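PDB 1ZPU: iron transport multicopper oxidase FET3 from Saccharomyces cerevisiae, which oxidises ferrous to ferric iron with oxygen, using four copper ions, so that the permease FTR1 can carry the iron into the cell. Local coordinates for residues A[77-90]-A[494-506]. Sequence-based numbering, arbitrary orientation.
Sequences FLTQCPIAPGSTML and ENHLEVCQSCSVA. With NAG (2-acetamido-2-deoxy-beta-D-glucopyranose), chain J; NAG (2-acetamido-2-deoxy-beta-D-glucopyranose), chain B.
Cys81 and Cys500 are joined by a disulfide, SG to SG 2.1 Å, which ties the loop ahead of strand 88-94 to helix 494-502. Val499 fills the middle of the interface: its CG2 lies 3.7 Å from Met89 CB, while CG1 turns to the backbone of Pro82 and Ile83. Asn495, its CG anti to the backbone N (chi1 178°), lays its carboxamide along the strand edge. There ND2 donates to Thr88 O over 2.9 Å, nearly straight at 175° and in the carbonyl plane, while OD1 accepts from Leu90 N. With an alanine here, Thr88 O and Leu90 N would probably lose these mates, and the start of the helix would be held less firmly to the strand. Met89 SD sits at the edge of the His496 ring, 4.1 Å from its centroid and 79° off the ring normal. Near the other helix end, Ser502 OG donates to Ser87 OG (2.8 Å), on the last residue of the type II turn that begins at Ala84. Beyond the Schellman motif at Ser504, Val505 CG1 packs 3.6 Å from Cys81 CB, with Phe77 and the glycan on Asn56 farther out. The arrangement is the last helix of the modelled ectodomain, fastened by a disulfide to the loop before, and by an asparagine carboxamide to, the edge strand of the first cupredoxin domain of a multicopper oxidase.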
loop_
_atom_site.group_PDB
_atom_site.type_symbol
_atom_site.label_atom_id
_atom_site.label_comp_id
_atom_site.label_asym_id
_atom_site.label_seq_id
_atom_site.Cartn_x
_atom_site.Cartn_y
_atom_site.Cartn_z
ATOM N N PHE A 77 14.794 4.771 -6.091
ATOM C CA PHE A 77 15.831 5.012 -5.074
ATOM C C PHE A 77 15.908 4.010 -3.917
ATOM O O PHE A 77 16.646 4.209 -2.958
ATOM C CB PHE A 77 15.836 6.475 -4.621
ATOM C CG PHE A 77 16.212 7.415 -5.716
ATOM C CD1 PHE A 77 15.241 8.135 -6.388
ATOM C CD2 PHE A 77 17.534 7.532 -6.116
ATOM C CE1 PHE A 77 15.583 8.990 -7.425
ATOM C CE2 PHE A 77 17.895 8.384 -7.153
ATOM C CZ PHE A 77 16.919 9.112 -7.812
ATOM N N LEU A 78 15.153 2.924 -4.039
ATOM C CA LEU A 78 15.306 1.742 -3.197
ATOM C C LEU A 78 15.768 0.610 -4.096
ATOM O O LEU A 78 16.802 -0.037 -3.856
ATOM C CB LEU A 78 13.961 1.334 -2.600
ATOM C CG LEU A 78 13.311 1.950 -1.359
ATOM C CD1 LEU A 78 13.441 1.017 -0.171
ATOM C CD2 LEU A 78 13.799 3.348 -1.048
ATOM N N THR A 79 15.010 0.424 -5.168
ATOM C CA THR A 79 15.002 -0.802 -5.932
ATOM C C THR A 79 15.438 -0.571 -7.373
ATOM O O THR A 79 15.909 -1.483 -8.055
ATOM C CB THR A 79 13.576 -1.379 -5.843
ATOM O OG1 THR A 79 13.538 -2.347 -4.787
ATOM C CG2 THR A 79 13.093 -1.991 -7.162
ATOM N N GLN A 80 15.281 0.669 -7.817
ATOM C CA GLN A 80 15.528 1.069 -9.193
ATOM C C GLN A 80 15.689 2.574 -9.193
ATOM O O GLN A 80 15.356 3.227 -8.211
ATOM C CB GLN A 80 14.314 0.743 -10.050
ATOM C CG GLN A 80 13.091 1.566 -9.657
ATOM C CD GLN A 80 11.882 1.272 -10.493
ATOM O OE1 GLN A 80 11.314 0.177 -10.442
ATOM N NE2 GLN A 80 11.462 2.261 -11.262
ATOM N N CYS A 81 16.191 3.131 -10.288
ATOM C CA CYS A 81 16.104 4.569 -10.478
ATOM C C CYS A 81 14.808 4.836 -11.264
ATOM O O CYS A 81 14.251 3.900 -11.841
ATOM C CB CYS A 81 17.359 5.106 -11.161
ATOM S SG CYS A 81 17.707 4.299 -12.700
ATOM N N PRO A 82 14.297 6.090 -11.251
ATOM C CA PRO A 82 13.001 6.396 -11.870
ATOM C C PRO A 82 13.012 6.237 -13.383
ATOM O O PRO A 82 14.060 6.446 -14.012
ATOM C CB PRO A 82 12.799 7.880 -11.535
ATOM C CG PRO A 82 13.708 8.162 -10.407
ATOM C CD PRO A 82 14.894 7.300 -10.657
ATOM N N ILE A 83 11.861 5.881 -13.958
ATOM C CA ILE A 83 11.744 5.764 -15.406
ATOM C C ILE A 83 11.526 7.131 -16.036
ATOM O O ILE A 83 10.485 7.754 -15.846
ATOM C CB ILE A 83 10.617 4.814 -15.856
ATOM C CG1 ILE A 83 10.743 3.456 -15.185
ATOM C CG2 ILE A 83 10.632 4.634 -17.373
ATOM C CD1 ILE A 83 9.423 2.732 -15.074
ATOM N N ALA A 84 12.524 7.579 -16.793
ATOM C CA ALA A 84 12.482 8.871 -17.473
ATOM C C ALA A 84 11.551 8.842 -18.685
ATOM O O ALA A 84 11.365 7.788 -19.292
ATOM C CB ALA A 84 13.883 9.276 -17.904
ATOM N N PRO A 85 10.955 10.000 -19.038
ATOM C CA PRO A 85 10.159 10.094 -20.262
ATOM C C PRO A 85 10.884 9.519 -21.476
ATOM O O PRO A 85 12.037 9.872 -21.730
ATOM C CB PRO A 85 9.952 11.601 -20.428
ATOM C CG PRO A 85 9.999 12.138 -19.049
ATOM C CD PRO A 85 10.966 11.274 -18.292
ATOM N N GLY A 86 10.212 8.630 -22.202
ATOM C CA GLY A 86 10.774 7.969 -23.374
ATOM C C GLY A 86 11.341 6.587 -23.096
ATOM O O GLY A 86 11.416 5.751 -24.000
ATOM N N SER A 87 11.732 6.348 -21.845
ATOM C CA SER A 87 12.385 5.098 -21.460
ATOM C C SER A 87 11.409 3.951 -21.183
ATOM O O SER A 87 10.226 4.167 -20.910
ATOM C CB SER A 87 13.326 5.325 -20.275
ATOM O OG SER A 87 14.443 6.123 -20.663
ATOM N N THR A 88 11.922 2.730 -21.282
ATOM C CA THR A 88 11.137 1.517 -21.105
ATOM C C THR A 88 11.820 0.619 -20.086
ATOM O O THR A 88 12.934 0.161 -20.314
ATOM C CB THR A 88 11.031 0.709 -22.431
ATOM O OG1 THR A 88 10.443 1.514 -23.459
ATOM C CG2 THR A 88 10.199 -0.565 -22.236
ATOM N N MET A 89 11.152 0.353 -18.972
ATOM C CA MET A 89 11.669 -0.615 -18.019
ATOM C C MET A 89 10.934 -1.953 -18.143
ATOM O O MET A 89 9.713 -1.991 -18.307
ATOM C CB MET A 89 11.649 -0.051 -16.594
ATOM C CG MET A 89 11.755 -1.095 -15.481
ATOM S SD MET A 89 12.619 -0.605 -13.969
ATOM C CE MET A 89 12.250 1.126 -13.847
ATOM N N LEU A 90 11.698 -3.040 -18.105
ATOM C CA LEU A 90 11.128 -4.370 -18.120
ATOM C C LEU A 90 11.062 -4.917 -16.708
ATOM O O LEU A 90 12.083 -5.069 -16.043
ATOM C CB LEU A 90 11.924 -5.299 -19.036
ATOM C CG LEU A 90 11.561 -6.789 -19.007
ATOM C CD1 LEU A 90 10.106 -7.062 -19.425
ATOM C CD2 LEU A 90 12.523 -7.559 -19.869
ATOM N N GLU A 494 20.581 -5.596 -18.133
ATOM C CA GLU A 494 20.996 -4.532 -19.049
ATOM C C GLU A 494 19.896 -3.466 -19.131
ATOM O O GLU A 494 20.178 -2.272 -19.034
ATOM C CB GLU A 494 21.337 -5.066 -20.458
ATOM C CG GLU A 494 21.953 -6.475 -20.528
ATOM C CD GLU A 494 23.475 -6.487 -20.442
ATOM O OE1 GLU A 494 24.053 -5.602 -19.772
ATOM O OE2 GLU A 494 24.098 -7.397 -21.044
ATOM N N ASN A 495 18.649 -3.905 -19.284
ATOM C CA ASN A 495 17.525 -2.983 -19.351
ATOM C C ASN A 495 17.474 -1.971 -18.203
ATOM O O ASN A 495 17.307 -0.771 -18.453
ATOM C CB ASN A 495 16.196 -3.724 -19.451
ATOM C CG ASN A 495 15.020 -2.776 -19.464
ATOM O OD1 ASN A 495 14.103 -2.883 -18.639
ATOM N ND2 ASN A 495 15.060 -1.807 -20.375
ATOM N N HIS A 496 17.613 -2.457 -16.963
ATOM C CA HIS A 496 17.583 -1.601 -15.765
ATOM C C HIS A 496 18.713 -0.562 -15.755
ATOM O O HIS A 496 18.473 0.616 -15.467
ATOM C CB HIS A 496 17.643 -2.434 -14.479
ATOM C CG HIS A 496 16.392 -3.194 -14.176
ATOM N ND1 HIS A 496 15.135 -2.638 -14.272
ATOM C CD2 HIS A 496 16.207 -4.465 -13.750
ATOM C CE1 HIS A 496 14.227 -3.537 -13.937
ATOM N NE2 HIS A 496 14.850 -4.652 -13.611
ATOM N N LEU A 497 19.935 -1.002 -16.058
ATOM C CA LEU A 497 21.073 -0.102 -16.190
ATOM C C LEU A 497 20.791 0.941 -17.278
ATOM O O LEU A 497 21.108 2.121 -17.122
ATOM C CB LEU A 497 22.354 -0.903 -16.498
ATOM C CG LEU A 497 23.295 -1.471 -15.409
ATOM C CD1 LEU A 497 22.701 -1.534 -13.997
ATOM C CD2 LEU A 497 23.838 -2.841 -15.827
ATOM N N GLU A 498 20.175 0.490 -18.367
ATOM C CA GLU A 498 19.766 1.355 -19.468
ATOM C C GLU A 498 18.791 2.454 -19.002
ATOM O O GLU A 498 18.927 3.609 -19.421
ATOM C CB GLU A 498 19.172 0.491 -20.587
ATOM C CG GLU A 498 18.309 1.213 -21.616
ATOM C CD GLU A 498 19.114 1.837 -22.740
ATOM O OE1 GLU A 498 20.314 1.495 -22.918
ATOM O OE2 GLU A 498 18.519 2.673 -23.455
ATOM N N VAL A 499 17.831 2.083 -18.145
ATOM C CA VAL A 499 16.890 3.027 -17.520
ATOM C C VAL A 499 17.640 4.104 -16.745
ATOM O O VAL A 499 17.343 5.291 -16.882
ATOM C CB VAL A 499 15.907 2.316 -16.522
ATOM C CG1 VAL A 499 14.989 3.322 -15.830
ATOM C CG2 VAL A 499 15.071 1.276 -17.214
ATOM N N CYS A 500 18.600 3.672 -15.928
ATOM C CA CYS A 500 19.419 4.570 -15.114
ATOM C C CYS A 500 20.230 5.569 -15.915
ATOM O O CYS A 500 20.176 6.754 -15.622
ATOM C CB CYS A 500 20.329 3.782 -14.178
ATOM S SG CYS A 500 19.613 3.513 -12.558
ATOM N N GLN A 501 20.973 5.099 -16.919
ATOM C CA GLN A 501 21.772 5.992 -17.774
ATOM C C GLN A 501 20.878 7.000 -18.484
ATOM O O GLN A 501 21.233 8.171 -18.604
ATOM C CB GLN A 501 22.570 5.221 -18.831
ATOM C CG GLN A 501 23.656 4.334 -18.295
ATOM C CD GLN A 501 23.923 3.170 -19.220
ATOM O OE1 GLN A 501 23.066 2.299 -19.396
ATOM N NE2 GLN A 501 25.116 3.147 -19.828
ATOM N N SER A 502 19.729 6.524 -18.956
ATOM C CA SER A 502 18.772 7.340 -19.679
ATOM C C SER A 502 18.177 8.408 -18.762
ATOM O O SER A 502 17.684 9.439 -19.222
ATOM C CB SER A 502 17.662 6.429 -20.210
ATOM O OG SER A 502 17.048 6.955 -21.370
ATOM N N CYS A 503 18.236 8.135 -17.461
ATOM C CA CYS A 503 17.699 9.000 -16.411
ATOM C C CYS A 503 18.780 9.905 -15.820
ATOM O O CYS A 503 18.483 10.790 -15.009
ATOM C CB CYS A 503 17.140 8.121 -15.301
ATOM S SG CYS A 503 16.174 8.974 -14.057
ATOM N N SER A 504 20.027 9.667 -16.238
ATOM C CA SER A 504 21.227 10.254 -15.625
ATOM C C SER A 504 21.264 10.106 -14.089
ATOM O O SER A 504 21.452 11.078 -13.358
ATOM C CB SER A 504 21.406 11.716 -16.054
ATOM O OG SER A 504 21.489 11.828 -17.463
ATOM N N VAL A 505 21.062 8.875 -13.624
ATOM C CA VAL A 505 21.172 8.493 -12.209
ATOM C C VAL A 505 22.265 7.429 -12.100
ATOM O O VAL A 505 22.255 6.432 -12.840
ATOM C CB VAL A 505 19.833 7.908 -11.664
ATOM C CG1 VAL A 505 20.012 7.314 -10.264
ATOM C CG2 VAL A 505 18.741 8.968 -11.656
ATOM N N ALA A 506 23.205 7.630 -11.183
ATOM C CA ALA A 506 24.350 6.729 -11.071
ATOM C C ALA A 506 23.991 5.370 -10.463
ATOM O O ALA A 506 22.967 5.220 -9.792
ATOM C CB ALA A 506 25.469 7.386 -10.269
HETATM C C1 NAG J . 12.625 12.672 -12.530
HETATM C C2 NAG J . 12.370 13.933 -11.679
HETATM C C3 NAG J . 13.610 14.835 -11.560
HETATM C C4 NAG J . 14.897 14.049 -11.286
HETATM C C5 NAG J . 15.033 12.787 -12.137
HETATM C C6 NAG J . 15.208 11.526 -11.273
HETATM C C7 NAG J . 10.128 14.805 -11.292
HETATM C C8 NAG J . 9.985 16.027 -10.422
HETATM N N2 NAG J . 11.206 14.720 -12.096
HETATM O O3 NAG J . 13.423 15.747 -10.493
HETATM O O4 NAG J . 15.995 14.886 -11.544
HETATM O O5 NAG J . 13.941 12.694 -13.058
HETATM O O6 NAG J . 16.389 11.590 -10.497
HETATM O O7 NAG J . 9.261 13.911 -11.220
HETATM C C1 NAG B . 16.819 15.015 -10.368
HETATM C C2 NAG B . 18.066 15.807 -10.723
HETATM C C3 NAG B . 19.013 15.892 -9.517
HETATM C C4 NAG B . 18.243 16.348 -8.259
HETATM C C5 NAG B . 16.938 15.558 -8.101
HETATM C C6 NAG B . 16.078 15.960 -6.895
HETATM C C7 NAG B . 19.417 14.310 -12.293
HETATM C C8 NAG B . 19.767 13.260 -11.262
HETATM N N2 NAG B . 18.621 15.348 -11.992
HETATM O O3 NAG B . 20.107 16.753 -9.798
HETATM O O4 NAG B . 19.048 16.232 -7.099
HETATM O O5 NAG B . 16.199 15.691 -9.295
HETATM O O6 NAG B . 14.704 15.672 -7.138
HETATM O O7 NAG B . 19.883 14.212 -13.436
#